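Local coordinates for INRS (Synechocystis sp., PDB 5FMN), which senses nickel and acts as a nickel-responsive transcriptional regulator, probably repressing genes by binding their control regions, and is represented here by its tetrameric, all-helical, CsoR-like C-terminal part, at residues H39-G42 against V43-M46; N50-C53 against P54-L57; V70-L73 against I74-D77; I83-A86 against A87-N91. All blocks are in the same frame, centred on the assembly; numbering follows the deposited sequence.

Contact 1 of 4, residues H39-G42 against V43-M46; sequences HIRG and VKTM
Thr45 N donates to Arg41 O over 3.0 Å (N-H...O 170°), one of four i to i+4 bonds that join residues 39-42 to 43-46. Val43 N to His39 O, Lys44 N to Ile40 O and Met46 N to Gly42 O complete the set, all at 3.1 Å. The long side chains of Arg41 and Lys44 both leave the helix with CG opposite the backbone N (chi1 -151° and 176°), then cross at an angle, Arg41 NH1 and Lys44 NZ ending 4.2 Å apart. Both charges are met by one acid, Glu37 of the second subunit, which forms salt bridges with Arg41 NH1 and Lys44 NZ and would be expected to offset the closeness of the like charges; Ser34 of that subunit also bonds Lys44 NZ. Around the backbone, Val43 CG2 rests on His39 O at 3.4 Å, and Met46 CG lies 3.5 Å from Gly42 O before its chain turns away at chi3. One flank of this turn of helix 26-48 faces the second subunit, where Ile40 meets its own counterpart and Val43 meets Leu33; on another flank, His39 and Met46 lie against helix 53-89 of the same chain, on Gln59, Val63, Glu55 and Val56.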
ATOM      1  N   HIS B  39      -5.554   0.716 -21.482  1.00 45.10           N
ATOM      2  CA  HIS B  39      -6.384   1.046 -20.349  1.00 50.77           C
ATOM      3  C   HIS B  39      -6.077   2.423 -19.796  1.00 46.49           C
ATOM      4  O   HIS B  39      -6.972   3.115 -19.320  1.00 40.99           O
ATOM      5  CB  HIS B  39      -6.122   0.033 -19.264  1.00 59.26           C
ATOM      6  CG  HIS B  39      -7.298  -0.807 -18.929  1.00 78.60           C
ATOM      7  ND1 HIS B  39      -8.230  -0.442 -17.981  1.00 86.11           N
ATOM      8  CD2 HIS B  39      -7.681  -2.016 -19.409  1.00 75.48           C
ATOM      9  CE1 HIS B  39      -9.139  -1.396 -17.891  1.00105.87           C
ATOM     10  NE2 HIS B  39      -8.837  -2.352 -18.755  1.00105.79           N
ATOM     11  N   ILE B  40      -4.812   2.819 -19.850  1.00 44.43           N
ATOM     12  CA  ILE B  40      -4.448   4.192 -19.487  1.00 51.62           C
ATOM     13  C   ILE B  40      -4.949   5.211 -20.485  1.00 43.35           C
ATOM     14  O   ILE B  40      -5.382   6.297 -20.104  1.00 35.83           O
ATOM     15  CB  ILE B  40      -2.935   4.347 -19.301  1.00 52.35           C
ATOM     16  CG1 ILE B  40      -2.613   4.059 -17.864  1.00 64.14           C
ATOM     17  CG2 ILE B  40      -2.446   5.751 -19.594  1.00 61.13           C
ATOM     18  CD1 ILE B  40      -1.292   3.364 -17.743  1.00 77.98           C
ATOM     19  N   ARG B  41      -4.891   4.867 -21.759  1.00 36.77           N
ATOM     20  CA  ARG B  41      -5.447   5.728 -22.797  1.00 40.84           C
ATOM     21  C   ARG B  41      -6.978   5.892 -22.598  1.00 42.31           C
ATOM     22  O   ARG B  41      -7.522   7.006 -22.697  1.00 43.38           O
ATOM     23  CB  ARG B  41      -5.073   5.098 -24.140  1.00 41.63           C
ATOM     24  CG  ARG B  41      -4.928   6.062 -25.264  1.00 40.13           C
ATOM     25  CD  ARG B  41      -4.495   5.323 -26.504  1.00 42.15           C
ATOM     26  NE  ARG B  41      -4.548   6.215 -27.649  1.00 43.09           N
ATOM     27  CZ  ARG B  41      -3.601   7.080 -27.976  1.00 46.11           C
ATOM     28  NH1 ARG B  41      -2.475   7.162 -27.259  1.00 45.41           N
ATOM     29  NH2 ARG B  41      -3.759   7.839 -29.056  1.00 46.98           N
ATOM     30  N   GLY B  42      -7.644   4.820 -22.162  1.00 42.19           N
ATOM     31  CA  GLY B  42      -9.051   4.880 -21.759  1.00 44.56           C
ATOM     32  C   GLY B  42      -9.367   5.838 -20.621  1.00 42.41           C
ATOM     33  O   GLY B  42     -10.345   6.568 -20.676  1.00 52.30           O
ATOM     34  N   VAL B  43      -8.549   5.827 -19.578  1.00 49.22           N
ATOM     35  CA  VAL B  43      -8.668   6.808 -18.491  1.00 48.47           C
ATOM     36  C   VAL B  43      -8.536   8.243 -19.014  1.00 49.03           C
ATOM     37  O   VAL B  43      -9.203   9.149 -18.504  1.00 50.25           O
ATOM     38  CB  VAL B  43      -7.614   6.556 -17.393  1.00 53.77           C
ATOM     39  CG1 VAL B  43      -7.660   7.625 -16.299  1.00 46.72           C
ATOM     40  CG2 VAL B  43      -7.810   5.184 -16.766  1.00 56.07           C
ATOM     41  N   LYS B  44      -7.683   8.440 -20.015  1.00 48.67           N
ATOM     42  CA  LYS B  44      -7.434   9.780 -20.569  1.00 61.82           C
ATOM     43  C   LYS B  44      -8.664  10.305 -21.306  1.00 60.01           C
ATOM     44  O   LYS B  44      -9.115  11.423 -21.057  1.00 60.06           O
ATOM     45  CB  LYS B  44      -6.202   9.777 -21.464  1.00 58.75           C
ATOM     46  CG  LYS B  44      -5.950  11.102 -22.148  1.00 65.95           C
ATOM     47  CD  LYS B  44      -4.522  11.224 -22.679  1.00 56.34           C
ATOM     48  CE  LYS B  44      -4.059   9.952 -23.370  1.00 51.30           C
ATOM     49  NZ  LYS B  44      -3.153  10.219 -24.504  1.00 47.66           N
ATOM     50  N   THR B  45      -9.227   9.474 -22.170  1.00 53.80           N
ATOM     51  CA  THR B  45     -10.527   9.753 -22.765  1.00 57.17           C
ATOM     52  C   THR B  45     -11.611  10.123 -21.742  1.00 56.36           C
ATOM     53  O   THR B  45     -12.349  11.075 -21.943  1.00 65.09           O
ATOM     54  CB  THR B  45     -10.998   8.550 -23.592  1.00 70.49           C
ATOM     55  OG1 THR B  45     -10.161   8.415 -24.745  1.00 66.18           O
ATOM     56  CG2 THR B  45     -12.444   8.715 -24.047  1.00 76.56           C
ATOM     57  N   MET B  46     -11.699   9.388 -20.640  1.00 57.03           N
ATOM     58  CA  MET B  46     -12.711   9.669 -19.616  1.00 60.51           C
ATOM     59  C   MET B  46     -12.552  11.064 -19.024  1.00 61.23           C
ATOM     60  O   MET B  46     -13.517  11.711 -18.647  1.00 73.45           O
ATOM     61  CB  MET B  46     -12.633   8.659 -18.458  1.00 65.06           C
ATOM     62  CG  MET B  46     -13.214   7.286 -18.764  1.00 66.25           C
ATOM     63  SD  MET B  46     -13.176   6.172 -17.334  1.00 76.39           S
ATOM     64  CE  MET B  46     -14.269   7.016 -16.193  1.00 93.04           C
TER

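Contact 2 of 4, residues N50-C53 against P54-L57; sequences NRPC and PEVL
Pro52 and Glu55 meet at the start of helix 53-89, where Glu55 OE1 lies 3.6 Å from Pro52 CD. The tight part is the first turn itself. Val56 N donates to Pro52 O over 3.2 Å and Leu57 N to Cys53 O over 2.9 Å, both bonds close to straight (161° and 164°). Val56 CG2 tucks against Pro52 O at 3.6 Å, and Leu57 CG sits 3.4 Å from Cys53 O. Cys53, Val56 and Leu57 also pack on His78 and Ile74 of the second subunit. The solvent side is looser. Arg51 bends at chi2 (-94°) and crosses the Glu55 side chain obliquely, bringing its CD, rather than a nitrogen, to 3.8 Å from OE1; Arg51 NH1 and Glu55 OE1 stay 4.4 Å apart, beyond a salt bridge, and the second acid nearby, Glu49, forms only a long, weak pair with Arg51. Pro52 occupies the N-cap, and Pro54, with no amide hydrogen to leave unpaired, suits the first turn of a helix. Before it, Asn50 with positive phi is the C-prime residue of a Schellman motif ending helix 26-48. A Schellman ending and a proline N-cap thus flank the short loop that links helices 26-48 and 53-89 in the all-helical CsoR-like subunit.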
ATOM      1  N   ASN B  50     -15.004  14.825 -19.116  1.00 93.16           N
ATOM      2  CA  ASN B  50     -15.474  15.269 -17.788  1.00 87.28           C
ATOM      3  C   ASN B  50     -16.443  14.292 -17.084  1.00 75.31           C
ATOM      4  O   ASN B  50     -17.397  14.707 -16.429  1.00 85.13           O
ATOM      5  CB  ASN B  50     -16.062  16.680 -17.872  1.00 83.74           C
ATOM      6  N   ARG B  51     -16.138  12.995 -17.164  1.00 80.89           N
ATOM      7  CA  ARG B  51     -16.877  11.947 -16.436  1.00 74.16           C
ATOM      8  C   ARG B  51     -16.612  12.050 -14.926  1.00 71.80           C
ATOM      9  O   ARG B  51     -15.578  12.584 -14.516  1.00 62.79           O
ATOM     10  CB  ARG B  51     -16.465  10.559 -16.947  1.00 80.84           C
ATOM     11  CG  ARG B  51     -16.811  10.270 -18.415  1.00 87.77           C
ATOM     12  CD  ARG B  51     -18.158   9.555 -18.630  1.00105.53           C
ATOM     13  NE  ARG B  51     -18.309   8.962 -19.967  1.00116.64           N
ATOM     14  CZ  ARG B  51     -17.707   7.846 -20.404  1.00114.75           C
ATOM     15  NH1 ARG B  51     -16.849   7.178 -19.646  1.00 98.04           N
ATOM     16  NH2 ARG B  51     -17.959   7.394 -21.629  1.00117.73           N
ATOM     17  N   PRO B  52     -17.541  11.554 -14.085  1.00 78.08           N
ATOM     18  CA  PRO B  52     -17.414  11.808 -12.635  1.00 78.32           C
ATOM     19  C   PRO B  52     -16.158  11.209 -12.007  1.00 83.13           C
ATOM     20  O   PRO B  52     -15.643  10.189 -12.471  1.00 83.74           O
ATOM     21  CB  PRO B  52     -18.645  11.134 -12.029  1.00 73.45           C
ATOM     22  CG  PRO B  52     -19.591  10.959 -13.162  1.00 79.55           C
ATOM     23  CD  PRO B  52     -18.762  10.806 -14.408  1.00 78.64           C
ATOM     24  N   CYS B  53     -15.682  11.850 -10.946  1.00 79.87           N
ATOM     25  CA  CYS B  53     -14.419  11.473 -10.310  1.00 77.86           C
ATOM     26  C   CYS B  53     -14.378   9.999  -9.834  1.00 74.39           C
ATOM     27  O   CYS B  53     -13.386   9.315 -10.082  1.00 64.30           O
ATOM     28  CB  CYS B  53     -14.015  12.476  -9.199  1.00 86.28           C
ATOM     29  SG  CYS B  53     -13.418  14.104  -9.819  1.00 80.44           S
ATOM     30  N   PRO B  54     -15.470   9.489  -9.225  1.00 71.48           N
ATOM     31  CA  PRO B  54     -15.459   8.085  -8.772  1.00 71.49           C
ATOM     32  C   PRO B  54     -15.339   7.059  -9.891  1.00 66.73           C
ATOM     33  O   PRO B  54     -14.653   6.051  -9.704  1.00 67.43           O
ATOM     34  CB  PRO B  54     -16.819   7.924  -8.083  1.00 82.84           C
ATOM     35  CG  PRO B  54     -17.166   9.295  -7.610  1.00 74.21           C
ATOM     36  CD  PRO B  54     -16.548  10.266  -8.578  1.00 67.67           C
ATOM     37  N   GLU B  55     -16.002   7.312 -11.024  1.00 61.89           N
ATOM     38  CA  GLU B  55     -15.826   6.491 -12.238  1.00 76.98           C
ATOM     39  C   GLU B  55     -14.377   6.479 -12.724  1.00 70.52           C
ATOM     40  O   GLU B  55     -13.859   5.431 -13.118  1.00 68.77           O
ATOM     41  CB  GLU B  55     -16.708   6.974 -13.403  1.00 78.85           C
ATOM     42  CG  GLU B  55     -18.198   6.744 -13.237  1.00 89.17           C
ATOM     43  CD  GLU B  55     -18.996   7.150 -14.480  1.00102.21           C
ATOM     44  OE1 GLU B  55     -18.388   7.418 -15.544  1.00 79.56           O
ATOM     45  OE2 GLU B  55     -20.247   7.170 -14.407  1.00102.30           O
ATOM     46  N   VAL B  56     -13.750   7.656 -12.756  1.00 59.52           N
ATOM     47  CA  VAL B  56     -12.369   7.777 -13.205  1.00 63.29           C
ATOM     48  C   VAL B  56     -11.446   7.017 -12.246  1.00 63.53           C
ATOM     49  O   VAL B  56     -10.599   6.222 -12.695  1.00 56.40           O
ATOM     50  CB  VAL B  56     -11.925   9.253 -13.359  1.00 63.29           C
ATOM     51  CG1 VAL B  56     -10.432   9.349 -13.671  1.00 57.87           C
ATOM     52  CG2 VAL B  56     -12.714   9.936 -14.466  1.00 56.77           C
ATOM     53  N   LEU B  57     -11.664   7.193 -10.940  1.00 52.98           N
ATOM     54  CA  LEU B  57     -10.848   6.502  -9.927  1.00 56.83           C
ATOM     55  C   LEU B  57     -10.992   4.977  -9.947  1.00 62.93           C
ATOM     56  O   LEU B  57     -10.014   4.255  -9.656  1.00 56.75           O
ATOM     57  CB  LEU B  57     -11.135   7.035  -8.516  1.00 53.91           C
ATOM     58  CG  LEU B  57     -10.673   8.478  -8.265  1.00 57.93           C
ATOM     59  CD1 LEU B  57     -11.091   8.958  -6.890  1.00 59.93           C
ATOM     60  CD2 LEU B  57      -9.170   8.621  -8.429  1.00 55.21           C
TER

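Contact 3 of 4, residues V70-L73 against I74-D77; sequences VARL and ILDD
Arg72 sends CG opposite its own N (chi1 -176°) and then bends at chi2, which swings its guanidinium along the helix to Asp76, one turn on; there chi1 of -77° holds the carboxylate beside the backbone N. The result is a side-on salt bridge in which two nitrogens grip a single oxygen. Arg72 NE donates to Asp76 OD1 over 2.9 Å and Arg72 NH2 reaches the same atom at 3.2 Å. OD1 lies in the guanidinium plane, yet the two flat groups stand almost perpendicular, 88° apart: NE approaches from above the carboxylate plane, whereas NH2 uses the syn lone pair. Arg72 has further partners, with NH1 bridging to Asp104 of the third subunit and NH2 also bonded to Lys100 O there. The guanidinium is thus held from several directions, and its positive charge would be expected to stabilise ionised Asp76.

Elsewhere in the turn, Val70 and Ile74 lie side by side and point the same way, Val70 CG1 meeting Ile74 CD1 at 3.9 Å. Asp77 N bonds Leu73 O over 3.2 Å, and a water donating to Asp77 OD1 at 2.7 Å makes a weak second bond to that same Leu73 O. This middle part of helix 53-89 has neighbours on several flanks: Val70, Leu73 and Ile74 meet helix 26-48 at Arg32, Ile36 and Leu29, Ala71 and Leu75 pack on Phe106 of helix 92-106, Ile74 touches Cys53 of the second subunit, and the Arg72 flank meets the third.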
ATOM      1  N   VAL B  70       1.052  -7.904 -13.319  1.00 40.73           N
ATOM      2  CA  VAL B  70       2.275  -7.975 -14.141  1.00 48.43           C
ATOM      3  C   VAL B  70       3.570  -8.016 -13.319  1.00 41.68           C
ATOM      4  O   VAL B  70       4.465  -8.831 -13.566  1.00 40.35           O
ATOM      5  CB  VAL B  70       2.371  -6.782 -15.120  1.00 53.88           C
ATOM      6  CG1 VAL B  70       3.731  -6.727 -15.799  1.00 62.85           C
ATOM      7  CG2 VAL B  70       1.324  -6.911 -16.193  1.00 68.86           C
ATOM      8  N   ALA B  71       3.683  -7.106 -12.367  1.00 35.82           N
ATOM      9  CA  ALA B  71       4.835  -7.099 -11.505  1.00 38.38           C
ATOM     10  C   ALA B  71       4.966  -8.447 -10.841  1.00 35.66           C
ATOM     11  O   ALA B  71       6.046  -9.031 -10.810  1.00 32.94           O
ATOM     12  CB  ALA B  71       4.719  -5.987 -10.469  1.00 43.55           C
ATOM     13  N   ARG B  72       3.849  -8.950 -10.333  1.00 36.76           N
ATOM     14  CA  ARG B  72       3.842 -10.200  -9.604  1.00 40.13           C
ATOM     15  C   ARG B  72       4.302 -11.374 -10.500  1.00 41.07           C
ATOM     16  O   ARG B  72       5.084 -12.202 -10.074  1.00 41.44           O
ATOM     17  CB  ARG B  72       2.458 -10.423  -8.988  1.00 40.04           C
ATOM     18  CG  ARG B  72       2.313 -11.635  -8.108  1.00 43.61           C
ATOM     19  CD  ARG B  72       3.394 -11.766  -7.045  1.00 50.93           C
ATOM     20  NE  ARG B  72       3.576 -13.182  -6.730  1.00 56.22           N
ATOM     21  CZ  ARG B  72       2.784 -13.888  -5.920  1.00 55.65           C
ATOM     22  NH1 ARG B  72       1.808 -13.299  -5.244  1.00 49.75           N
ATOM     23  NH2 ARG B  72       3.003 -15.186  -5.750  1.00 56.68           N
ATOM     24  N   LEU B  73       3.930 -11.361 -11.770  1.00 37.83           N
ATOM     25  CA  LEU B  73       4.354 -12.405 -12.677  1.00 44.27           C
ATOM     26  C   LEU B  73       5.843 -12.365 -12.927  1.00 41.16           C
ATOM     27  O   LEU B  73       6.488 -13.396 -13.081  1.00 43.35           O
ATOM     28  CB  LEU B  73       3.634 -12.290 -14.028  1.00 46.85           C
ATOM     29  CG  LEU B  73       2.158 -12.727 -14.050  1.00 48.05           C
ATOM     30  CD1 LEU B  73       1.571 -12.427 -15.418  1.00 47.67           C
ATOM     31  CD2 LEU B  73       1.985 -14.206 -13.703  1.00 53.71           C
ATOM     32  N   ILE B  74       6.385 -11.168 -13.029  1.00 41.60           N
ATOM     33  CA  ILE B  74       7.816 -11.004 -13.308  1.00 40.13           C
ATOM     34  C   ILE B  74       8.647 -11.465 -12.120  1.00 40.96           C
ATOM     35  O   ILE B  74       9.686 -12.123 -12.277  1.00 36.34           O
ATOM     36  CB  ILE B  74       8.169  -9.520 -13.605  1.00 42.93           C
ATOM     37  CG1 ILE B  74       7.546  -9.088 -14.937  1.00 48.24           C
ATOM     38  CG2 ILE B  74       9.681  -9.329 -13.653  1.00 38.91           C
ATOM     39  CD1 ILE B  74       7.425  -7.591 -15.109  1.00 55.18           C
ATOM     40  N   LEU B  75       8.153 -11.118 -10.934  1.00 39.22           N
ATOM     41  CA  LEU B  75       8.729 -11.580  -9.702  1.00 41.48           C
ATOM     42  C   LEU B  75       8.685 -13.098  -9.504  1.00 39.62           C
ATOM     43  O   LEU B  75       9.659 -13.688  -9.035  1.00 38.74           O
ATOM     44  CB  LEU B  75       8.052 -10.881  -8.529  1.00 44.41           C
ATOM     45  CG  LEU B  75       8.586 -11.212  -7.137  1.00 49.33           C
ATOM     46  CD1 LEU B  75       9.980 -10.625  -6.972  1.00 52.23           C
ATOM     47  CD2 LEU B  75       7.641 -10.691  -6.064  1.00 55.08           C
ATOM     48  N   ASP B  76       7.550 -13.719  -9.784  1.00 40.29           N
ATOM     49  CA  ASP B  76       7.441 -15.184  -9.701  1.00 40.98           C
ATOM     50  C   ASP B  76       8.480 -15.890 -10.560  1.00 39.92           C
ATOM     51  O   ASP B  76       9.142 -16.805 -10.075  1.00 40.28           O
ATOM     52  CB  ASP B  76       6.050 -15.637 -10.116  1.00 43.99           C
ATOM     53  CG  ASP B  76       5.015 -15.402  -9.029  1.00 48.84           C
ATOM     54  OD1 ASP B  76       5.448 -15.089  -7.876  1.00 37.82           O
ATOM     55  OD2 ASP B  76       3.789 -15.560  -9.341  1.00 46.21           O
ATOM     56  N   ASP B  77       8.671 -15.421 -11.799  1.00 37.95           N
ATOM     57  CA  ASP B  77       9.671 -16.015 -12.693  1.00 43.55           C
ATOM     58  C   ASP B  77      11.087 -15.816 -12.184  1.00 36.01           C
ATOM     59  O   ASP B  77      11.877 -16.735 -12.222  1.00 35.82           O
ATOM     60  CB  ASP B  77       9.544 -15.484 -14.143  1.00 41.48           C
ATOM     61  CG  ASP B  77       8.265 -15.977 -14.849  1.00 47.87           C
ATOM     62  OD1 ASP B  77       7.724 -17.033 -14.457  1.00 56.30           O
ATOM     63  OD2 ASP B  77       7.797 -15.320 -15.805  1.00 61.17           O
TER
HETATM   64  O   HOH W   1       5.195 -16.450 -13.854  1.00 50.95           O

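Contact 4 of 4, residues I83-A86 against A87-N91; sequences ITRA and AAEGN
Gly90 N donates to Ala86 O over 2.8 Å, the final bond in the run of i to i+4 bonds at this end of helix 53-89. The donor stands above the carbonyl plane, and the N-H...O angle is only 133°, so the bond is short but bent; Gly90 CA also comes to 3.1 Å from Ala86 O in a CA-H...O contact. One residue earlier, Glu89 N bonds Arg85 O at 2.9 Å, while Ala88 N to Thr84 O and Ala87 N to Ile83 O continue the ladder back into the helix, the last of these nearly straight. Side chains add little to this shell: Ala88 CB lies 3.5 Å from Thr84 O, and Glu89 CB 3.3 Å from Arg85 O.

Gly90, with positive phi (81°), is the first residue to leave the helical conformation, and Asn91 follows at the N-cap position of helix 92-106. The pair thus forms the short turn linking the second and third helices of the CsoR-like three-helix subunit.

Further out, Glu89 extends its chain across that of Arg85, and OE1 meets the aliphatic Arg85 CG at 3.6 Å without pairing with the guanidinium. Arg85 bends at chi3, and its NH2 bridges instead to Glu95 on helix 92-106, tying the two helices together beyond the turn. Thr84 OG1 bonds back to Asn80 O within its own helix. Across the interface, Ala86 packs on Ile83 of the third subunit, and Thr84 and Ala87 on that subunit's Ile92.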
ATOM      1  N   ILE B  83      15.578 -19.847  -6.930  1.00 39.24           N
ATOM      2  CA  ILE B  83      15.513 -21.106  -6.193  1.00 45.94           C
ATOM      3  C   ILE B  83      15.999 -22.311  -7.013  1.00 44.35           C
ATOM      4  O   ILE B  83      16.631 -23.235  -6.460  1.00 40.30           O
ATOM      5  CB  ILE B  83      14.115 -21.359  -5.590  1.00 43.00           C
ATOM      6  CG1 ILE B  83      14.225 -22.417  -4.482  1.00 42.70           C
ATOM      7  CG2 ILE B  83      13.141 -21.821  -6.654  1.00 45.94           C
ATOM      8  CD1 ILE B  83      12.903 -22.817  -3.858  1.00 45.03           C
ATOM      9  N   THR B  84      15.721 -22.298  -8.318  1.00 43.60           N
ATOM     10  CA  THR B  84      16.249 -23.309  -9.242  1.00 43.59           C
ATOM     11  C   THR B  84      17.800 -23.302  -9.300  1.00 44.95           C
ATOM     12  O   THR B  84      18.444 -24.336  -9.168  1.00 43.01           O
ATOM     13  CB  THR B  84      15.674 -23.117 -10.667  1.00 39.46           C
ATOM     14  OG1 THR B  84      14.244 -23.313 -10.658  1.00 34.30           O
ATOM     15  CG2 THR B  84      16.310 -24.081 -11.624  1.00 37.00           C
ATOM     16  N   ARG B  85      18.383 -22.126  -9.465  1.00 46.29           N
ATOM     17  CA  ARG B  85      19.845 -21.961  -9.497  1.00 50.82           C
ATOM     18  C   ARG B  85      20.527 -22.358  -8.172  1.00 48.53           C
ATOM     19  O   ARG B  85      21.635 -22.893  -8.181  1.00 57.90           O
ATOM     20  CB  ARG B  85      20.174 -20.520  -9.861  1.00 58.33           C
ATOM     21  CG  ARG B  85      21.557 -20.281 -10.443  1.00 66.85           C
ATOM     22  CD  ARG B  85      21.602 -18.982 -11.259  1.00 65.97           C
ATOM     23  NE  ARG B  85      21.062 -17.841 -10.509  1.00 68.07           N
ATOM     24  CZ  ARG B  85      20.029 -17.075 -10.878  1.00 57.42           C
ATOM     25  NH1 ARG B  85      19.441 -17.234 -12.051  1.00 59.49           N
ATOM     26  NH2 ARG B  85      19.581 -16.133 -10.058  1.00 53.96           N
ATOM     27  N   ALA B  86      19.847 -22.128  -7.050  1.00 42.84           N
ATOM     28  CA  ALA B  86      20.276 -22.601  -5.733  1.00 42.43           C
ATOM     29  C   ALA B  86      20.340 -24.115  -5.589  1.00 41.33           C
ATOM     30  O   ALA B  86      21.328 -24.656  -5.080  1.00 56.52           O
ATOM     31  CB  ALA B  86      19.365 -22.029  -4.635  1.00 45.28           C
ATOM     32  N   ALA B  87      19.289 -24.800  -6.004  1.00 45.32           N
ATOM     33  CA  ALA B  87      19.323 -26.263  -6.055  1.00 46.48           C
ATOM     34  C   ALA B  87      20.427 -26.786  -6.971  1.00 46.99           C
ATOM     35  O   ALA B  87      21.145 -27.715  -6.589  1.00 49.72           O
ATOM     36  CB  ALA B  87      17.978 -26.811  -6.472  1.00 48.22           C
ATOM     37  N   ALA B  88      20.614 -26.140  -8.124  1.00 45.61           N
ATOM     38  CA  ALA B  88      21.503 -26.646  -9.178  1.00 50.26           C
ATOM     39  C   ALA B  88      22.960 -26.451  -8.837  1.00 51.84           C
ATOM     40  O   ALA B  88      23.815 -27.329  -9.097  1.00 55.81           O
ATOM     41  CB  ALA B  88      21.198 -25.961 -10.503  1.00 44.07           C
ATOM     42  N   GLU B  89      23.235 -25.288  -8.267  1.00 56.42           N
ATOM     43  CA  GLU B  89      24.593 -24.803  -8.102  1.00 64.36           C
ATOM     44  C   GLU B  89      25.023 -24.628  -6.619  1.00 64.02           C
ATOM     45  O   GLU B  89      26.206 -24.765  -6.331  1.00 65.87           O
ATOM     46  CB  GLU B  89      24.796 -23.586  -9.032  1.00 60.67           C
ATOM     47  CG  GLU B  89      25.124 -24.048 -10.455  1.00 73.95           C
ATOM     48  CD  GLU B  89      24.944 -22.979 -11.535  1.00 91.35           C
ATOM     49  OE1 GLU B  89      24.704 -21.784 -11.223  1.00 88.28           O
ATOM     50  OE2 GLU B  89      25.031 -23.348 -12.727  1.00 98.34           O
ATOM     51  N   GLY B  90      24.055 -24.538  -5.690  1.00 65.93           N
ATOM     52  CA  GLY B  90      24.294 -24.484  -4.225  1.00 63.37           C
ATOM     53  C   GLY B  90      24.687 -23.150  -3.558  1.00 57.96           C
ATOM     54  O   GLY B  90      24.941 -23.106  -2.350  1.00 64.31           O
ATOM     55  N   ASN B  91      24.662 -22.052  -4.309  1.00 65.69           N
ATOM     56  CA  ASN B  91      25.154 -20.760  -3.820  1.00 63.49           C
ATOM     57  C   ASN B  91      24.036 -19.986  -3.164  1.00 60.50           C
ATOM     58  O   ASN B  91      23.592 -18.970  -3.673  1.00 56.77           O
ATOM     59  CB  ASN B  91      25.792 -19.959  -4.960  1.00 64.62           C
ATOM     60  CG  ASN B  91      26.996 -20.667  -5.551  1.00 72.95           C
ATOM     61  OD1 ASN B  91      27.671 -21.453  -4.884  1.00 89.57           O
ATOM     62  ND2 ASN B  91      27.245 -20.426  -6.819  1.00 74.33           N
TER

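In the fold
From the N terminus the four contacts follow in series, each a local turn closed within adjoining residues; none nests in or crosses another. Contact 1 lies near the end of helix 26-48, and contact 2 spans the end of the connecting loop and the first turn of helix 53-89. Their centres are 11 Å apart and they touch, Met46 CE packing on Glu55 O and Val56 N, together tying the two helices at the loop end. Contact 3 lies farther along helix 53-89, about 30 Å from contact 2 between centres, and contact 4 closes that helix and leads into helix 92-106. Contacts 1, 2 and 3 border the second subunit; contacts 3 and 4 border the third.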